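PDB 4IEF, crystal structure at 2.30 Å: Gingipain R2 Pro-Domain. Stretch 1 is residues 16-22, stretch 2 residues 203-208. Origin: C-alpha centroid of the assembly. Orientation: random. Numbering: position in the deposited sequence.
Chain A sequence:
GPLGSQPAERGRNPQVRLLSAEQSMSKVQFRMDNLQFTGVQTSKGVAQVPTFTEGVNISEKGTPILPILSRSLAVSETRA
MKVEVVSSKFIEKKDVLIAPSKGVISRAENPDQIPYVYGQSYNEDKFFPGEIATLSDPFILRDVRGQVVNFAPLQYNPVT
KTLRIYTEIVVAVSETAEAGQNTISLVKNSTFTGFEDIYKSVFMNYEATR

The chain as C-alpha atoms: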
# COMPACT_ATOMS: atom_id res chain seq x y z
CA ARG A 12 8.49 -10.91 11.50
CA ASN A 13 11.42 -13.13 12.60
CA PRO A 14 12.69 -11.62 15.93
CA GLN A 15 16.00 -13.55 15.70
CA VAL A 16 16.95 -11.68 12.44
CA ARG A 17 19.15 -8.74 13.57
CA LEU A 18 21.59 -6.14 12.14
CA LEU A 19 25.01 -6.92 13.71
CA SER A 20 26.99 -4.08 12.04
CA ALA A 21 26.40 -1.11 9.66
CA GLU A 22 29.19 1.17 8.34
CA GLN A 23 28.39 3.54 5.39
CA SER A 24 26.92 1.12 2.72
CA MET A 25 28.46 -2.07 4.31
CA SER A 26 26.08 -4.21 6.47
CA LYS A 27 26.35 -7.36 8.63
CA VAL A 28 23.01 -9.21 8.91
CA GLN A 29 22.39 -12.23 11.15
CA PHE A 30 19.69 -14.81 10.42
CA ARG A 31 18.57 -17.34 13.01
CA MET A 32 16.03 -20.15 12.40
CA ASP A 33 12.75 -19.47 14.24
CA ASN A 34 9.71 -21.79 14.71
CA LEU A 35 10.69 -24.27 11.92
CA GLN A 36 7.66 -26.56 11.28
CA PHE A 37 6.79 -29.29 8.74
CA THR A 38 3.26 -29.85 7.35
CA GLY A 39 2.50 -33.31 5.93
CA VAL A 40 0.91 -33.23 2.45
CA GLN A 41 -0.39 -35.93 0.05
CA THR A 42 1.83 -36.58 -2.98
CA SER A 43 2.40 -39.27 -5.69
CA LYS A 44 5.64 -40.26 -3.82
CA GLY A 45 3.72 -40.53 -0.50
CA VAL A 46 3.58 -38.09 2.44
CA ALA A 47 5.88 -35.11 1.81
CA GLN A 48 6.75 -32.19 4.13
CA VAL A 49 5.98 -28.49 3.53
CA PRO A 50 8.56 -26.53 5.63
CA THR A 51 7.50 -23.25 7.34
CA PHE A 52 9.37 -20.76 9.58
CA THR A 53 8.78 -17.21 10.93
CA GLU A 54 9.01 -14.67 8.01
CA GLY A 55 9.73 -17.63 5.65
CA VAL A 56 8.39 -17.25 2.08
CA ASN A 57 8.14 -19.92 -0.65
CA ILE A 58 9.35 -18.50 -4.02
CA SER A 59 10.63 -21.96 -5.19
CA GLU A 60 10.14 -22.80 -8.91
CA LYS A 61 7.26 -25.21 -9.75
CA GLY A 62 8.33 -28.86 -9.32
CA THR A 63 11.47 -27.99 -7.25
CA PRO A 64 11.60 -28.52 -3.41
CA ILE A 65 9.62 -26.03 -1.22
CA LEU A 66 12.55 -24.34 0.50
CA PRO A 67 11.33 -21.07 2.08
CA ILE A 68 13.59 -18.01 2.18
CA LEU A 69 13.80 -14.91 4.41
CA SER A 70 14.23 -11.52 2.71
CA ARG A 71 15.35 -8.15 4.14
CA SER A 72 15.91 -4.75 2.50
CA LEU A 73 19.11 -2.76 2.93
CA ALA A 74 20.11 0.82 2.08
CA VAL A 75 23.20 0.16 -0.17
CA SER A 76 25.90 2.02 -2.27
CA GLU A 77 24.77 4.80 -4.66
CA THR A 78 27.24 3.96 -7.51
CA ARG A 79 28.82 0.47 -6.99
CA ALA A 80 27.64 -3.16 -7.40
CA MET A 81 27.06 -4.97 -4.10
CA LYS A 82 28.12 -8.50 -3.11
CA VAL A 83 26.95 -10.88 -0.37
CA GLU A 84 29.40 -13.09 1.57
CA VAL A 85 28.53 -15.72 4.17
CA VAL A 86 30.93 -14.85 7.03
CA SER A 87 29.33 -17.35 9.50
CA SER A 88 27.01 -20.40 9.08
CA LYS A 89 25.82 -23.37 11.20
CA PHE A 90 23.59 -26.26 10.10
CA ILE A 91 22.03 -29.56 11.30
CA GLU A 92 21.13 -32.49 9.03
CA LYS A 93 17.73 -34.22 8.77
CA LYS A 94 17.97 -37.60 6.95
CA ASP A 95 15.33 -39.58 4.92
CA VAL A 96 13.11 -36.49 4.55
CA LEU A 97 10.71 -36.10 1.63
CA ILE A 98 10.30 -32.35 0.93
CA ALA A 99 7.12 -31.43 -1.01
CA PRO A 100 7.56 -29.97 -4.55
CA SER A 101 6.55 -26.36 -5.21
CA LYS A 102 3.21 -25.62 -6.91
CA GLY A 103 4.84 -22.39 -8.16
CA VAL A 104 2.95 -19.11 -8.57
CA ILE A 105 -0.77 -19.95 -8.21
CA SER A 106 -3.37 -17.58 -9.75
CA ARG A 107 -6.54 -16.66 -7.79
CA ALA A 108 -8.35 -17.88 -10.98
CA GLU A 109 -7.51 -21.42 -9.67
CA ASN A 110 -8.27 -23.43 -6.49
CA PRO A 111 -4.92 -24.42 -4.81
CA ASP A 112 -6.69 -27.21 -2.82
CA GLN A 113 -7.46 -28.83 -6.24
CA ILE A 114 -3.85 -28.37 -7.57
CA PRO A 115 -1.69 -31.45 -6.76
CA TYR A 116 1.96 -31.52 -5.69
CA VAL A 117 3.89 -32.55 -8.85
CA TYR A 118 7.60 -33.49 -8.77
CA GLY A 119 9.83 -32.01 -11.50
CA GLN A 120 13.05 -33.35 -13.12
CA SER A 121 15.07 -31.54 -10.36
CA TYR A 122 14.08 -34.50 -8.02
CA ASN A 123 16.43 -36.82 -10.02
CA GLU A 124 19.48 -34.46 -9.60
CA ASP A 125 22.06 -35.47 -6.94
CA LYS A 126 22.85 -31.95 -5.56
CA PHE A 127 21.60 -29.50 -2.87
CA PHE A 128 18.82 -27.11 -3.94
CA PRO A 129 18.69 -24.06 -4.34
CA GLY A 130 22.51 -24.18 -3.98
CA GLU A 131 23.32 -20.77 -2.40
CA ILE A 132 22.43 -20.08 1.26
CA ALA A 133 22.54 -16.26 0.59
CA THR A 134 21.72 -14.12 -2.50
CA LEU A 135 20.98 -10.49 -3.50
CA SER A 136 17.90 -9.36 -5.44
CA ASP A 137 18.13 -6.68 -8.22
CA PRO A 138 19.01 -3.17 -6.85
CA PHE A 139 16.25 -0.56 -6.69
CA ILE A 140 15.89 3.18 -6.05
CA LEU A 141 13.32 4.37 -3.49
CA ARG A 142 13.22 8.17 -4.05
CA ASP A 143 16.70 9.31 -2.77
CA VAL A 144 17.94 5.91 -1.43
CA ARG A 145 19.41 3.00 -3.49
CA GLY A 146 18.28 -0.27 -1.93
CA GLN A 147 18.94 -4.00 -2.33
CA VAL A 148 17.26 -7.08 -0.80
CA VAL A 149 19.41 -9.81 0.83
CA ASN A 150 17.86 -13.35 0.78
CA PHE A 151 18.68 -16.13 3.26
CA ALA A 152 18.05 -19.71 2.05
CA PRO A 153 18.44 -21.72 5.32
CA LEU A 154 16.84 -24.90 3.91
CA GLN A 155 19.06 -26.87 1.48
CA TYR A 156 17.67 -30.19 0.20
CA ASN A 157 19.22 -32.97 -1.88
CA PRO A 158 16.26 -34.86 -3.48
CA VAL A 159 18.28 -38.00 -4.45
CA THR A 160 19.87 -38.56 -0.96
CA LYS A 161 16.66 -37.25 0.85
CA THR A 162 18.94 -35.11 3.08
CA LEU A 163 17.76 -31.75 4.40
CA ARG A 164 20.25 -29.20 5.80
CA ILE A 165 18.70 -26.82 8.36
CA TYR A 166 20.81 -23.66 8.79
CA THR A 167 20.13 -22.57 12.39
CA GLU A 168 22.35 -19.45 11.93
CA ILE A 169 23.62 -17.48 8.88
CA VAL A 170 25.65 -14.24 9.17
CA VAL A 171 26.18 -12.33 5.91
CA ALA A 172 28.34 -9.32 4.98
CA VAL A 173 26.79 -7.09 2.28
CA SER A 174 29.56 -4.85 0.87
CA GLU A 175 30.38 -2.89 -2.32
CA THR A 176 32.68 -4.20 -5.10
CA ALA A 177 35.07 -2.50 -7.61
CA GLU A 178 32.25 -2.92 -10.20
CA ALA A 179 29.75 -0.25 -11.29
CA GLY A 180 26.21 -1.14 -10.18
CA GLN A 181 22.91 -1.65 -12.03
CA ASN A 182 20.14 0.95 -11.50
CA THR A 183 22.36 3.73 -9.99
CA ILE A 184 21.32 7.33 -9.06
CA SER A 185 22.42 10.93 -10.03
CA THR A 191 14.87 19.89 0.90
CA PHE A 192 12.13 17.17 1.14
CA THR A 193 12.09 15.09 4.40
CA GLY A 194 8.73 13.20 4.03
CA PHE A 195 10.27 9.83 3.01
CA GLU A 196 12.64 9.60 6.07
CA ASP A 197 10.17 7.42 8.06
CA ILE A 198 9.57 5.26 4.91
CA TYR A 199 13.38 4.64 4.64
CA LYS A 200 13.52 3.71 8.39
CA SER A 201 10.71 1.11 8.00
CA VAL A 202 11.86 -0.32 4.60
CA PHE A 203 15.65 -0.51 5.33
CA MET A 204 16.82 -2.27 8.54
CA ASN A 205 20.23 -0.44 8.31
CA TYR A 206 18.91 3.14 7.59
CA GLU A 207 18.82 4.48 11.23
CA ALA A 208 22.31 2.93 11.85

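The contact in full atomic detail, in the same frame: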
# COMPACT_ATOMS: atom_id res chain seq x y z
N VAL A 16 16.24 -12.35 13.54
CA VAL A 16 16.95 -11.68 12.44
C VAL A 16 17.33 -10.28 12.94
O VAL A 16 16.45 -9.49 13.29
CB VAL A 16 16.14 -11.67 11.10
CG1 VAL A 16 16.87 -10.87 10.02
CG2 VAL A 16 15.88 -13.09 10.62
N ARG A 17 18.65 -10.02 13.05
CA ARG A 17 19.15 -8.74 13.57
C ARG A 17 20.37 -8.21 12.81
O ARG A 17 21.17 -8.99 12.29
CB ARG A 17 19.46 -8.82 15.08
CG ARG A 17 20.59 -9.76 15.50
CD ARG A 17 20.96 -9.51 16.96
NE ARG A 17 22.15 -10.25 17.38
CZ ARG A 17 22.14 -11.26 18.24
NH1 ARG A 17 21.00 -11.69 18.77
NH2 ARG A 17 23.28 -11.87 18.57
N LEU A 18 20.49 -6.87 12.75
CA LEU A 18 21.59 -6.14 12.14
C LEU A 18 22.75 -6.12 13.13
O LEU A 18 22.64 -5.48 14.18
CB LEU A 18 21.14 -4.71 11.74
CG LEU A 18 22.19 -3.78 11.14
CD1 LEU A 18 22.42 -4.07 9.66
CD2 LEU A 18 21.78 -2.33 11.32
N LEU A 19 23.84 -6.85 12.83
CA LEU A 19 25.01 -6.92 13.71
C LEU A 19 25.88 -5.68 13.58
O LEU A 19 26.30 -5.12 14.59
CB LEU A 19 25.86 -8.19 13.46
CG LEU A 19 25.23 -9.54 13.81
CD1 LEU A 19 26.19 -10.67 13.50
CD2 LEU A 19 24.86 -9.64 15.29
N SER A 20 26.16 -5.25 12.33
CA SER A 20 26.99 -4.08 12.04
C SER A 20 26.49 -3.33 10.81
O SER A 20 25.88 -3.93 9.91
CB SER A 20 28.45 -4.49 11.81
OG SER A 20 28.98 -5.21 12.91
N ALA A 21 26.75 -2.01 10.77
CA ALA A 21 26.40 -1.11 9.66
C ALA A 21 27.36 0.08 9.64
O ALA A 21 27.40 0.88 10.58
CB ALA A 21 24.95 -0.64 9.78
N GLU A 22 28.19 0.13 8.59
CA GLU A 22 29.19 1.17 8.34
C GLU A 22 29.02 1.62 6.90
O GLU A 22 29.14 0.79 5.99
CB GLU A 22 30.61 0.65 8.61
CG GLU A 22 31.00 0.67 10.08
CD GLU A 22 31.77 1.90 10.51
OE1 GLU A 22 33.01 1.81 10.64
OE2 GLU A 22 31.14 2.96 10.71
N PHE A 203 14.27 -0.08 5.14
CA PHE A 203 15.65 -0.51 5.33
C PHE A 203 15.97 -0.72 6.81
O PHE A 203 15.77 0.18 7.63
CB PHE A 203 16.63 0.50 4.70
CG PHE A 203 16.28 0.91 3.29
CD1 PHE A 203 15.85 2.20 3.01
CD2 PHE A 203 16.35 -0.01 2.24
CE1 PHE A 203 15.51 2.57 1.70
CE2 PHE A 203 16.02 0.37 0.93
CZ PHE A 203 15.61 1.66 0.67
N MET A 204 16.47 -1.92 7.15
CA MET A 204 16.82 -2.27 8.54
C MET A 204 18.18 -1.66 8.98
O MET A 204 18.50 -1.70 10.17
CB MET A 204 16.78 -3.81 8.77
CG MET A 204 17.81 -4.63 7.98
SD MET A 204 17.68 -6.43 8.28
CE MET A 204 18.26 -6.54 9.97
N ASN A 205 18.93 -1.06 8.04
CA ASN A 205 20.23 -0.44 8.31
C ASN A 205 20.22 1.10 8.12
O ASN A 205 21.28 1.72 8.25
CB ASN A 205 21.31 -1.07 7.41
CG ASN A 205 21.18 -0.70 5.95
OD1 ASN A 205 20.09 -0.72 5.37
ND2 ASN A 205 22.29 -0.33 5.33
N TYR A 206 19.04 1.70 7.85
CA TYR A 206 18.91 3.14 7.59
C TYR A 206 19.22 4.01 8.83
O TYR A 206 20.03 4.94 8.71
CB TYR A 206 17.52 3.51 7.03
CG TYR A 206 17.44 4.94 6.55
CD1 TYR A 206 18.04 5.34 5.36
CD2 TYR A 206 16.80 5.92 7.32
CE1 TYR A 206 18.00 6.67 4.94
CE2 TYR A 206 16.75 7.24 6.90
CZ TYR A 206 17.35 7.61 5.71
OH TYR A 206 17.30 8.92 5.29
N GLU A 207 18.60 3.72 9.99
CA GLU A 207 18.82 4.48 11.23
C GLU A 207 20.28 4.37 11.69
O GLU A 207 20.83 5.36 12.20
CB GLU A 207 17.86 4.00 12.34
CG GLU A 207 17.50 5.06 13.37
CD GLU A 207 18.57 5.43 14.39
OE1 GLU A 207 18.99 6.61 14.41
OE2 GLU A 207 19.00 4.53 15.15
N ALA A 208 20.92 3.20 11.48
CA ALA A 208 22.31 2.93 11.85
C ALA A 208 23.31 3.77 11.03
O ALA A 208 23.00 4.23 9.94
CB ALA A 208 22.62 1.45 11.67

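Leu 18 sits at the centre of this contact, its side chain directed at the loop formed by the second stretch. Residues 17-22 form a strand, whereas the second stretch has no regular helix or strand. The CB of Leu 18 lies 3.8 Å from CE of Met 204, while its CD2 reaches 3.9 Å from CB of Ala 208, so one branched side chain touches apolar groups of Met 204 and Ala 208, four residues apart in the loop. Met 204 suits its place because its long, unbranched chain carries a terminal methyl as far as the strand backbone, where CE is 3.9 Å from C of Arg 17. Ala 21, three residues along the strand, adds a second apolar point: its CB is 3.7 Å from CB of Ala 208. Each side chain is a single methyl, and the backbones come close here, with the CA atoms of Ala 21 and Ala 208 6.2 Å apart, the nearest such pair, although Ala 208 is poorly ordered.

At the polar edge, Leu 18 CD1 packs 3.9 Å from CB of Asn 205. The asparagine offers its aliphatic carbon to the leucine, while its amide group is hydrogen-bonded elsewhere in the structure. Leu 18 CD2 also lies 3.5 Å from the carbonyl O of Met 204, a van der Waals approach. No hydrogen bond joins the strand to the loop. On the strand, Arg 17, Ser 20 and Glu 22 point their CA-to-CB bonds away, leaving the contact to apolar packing.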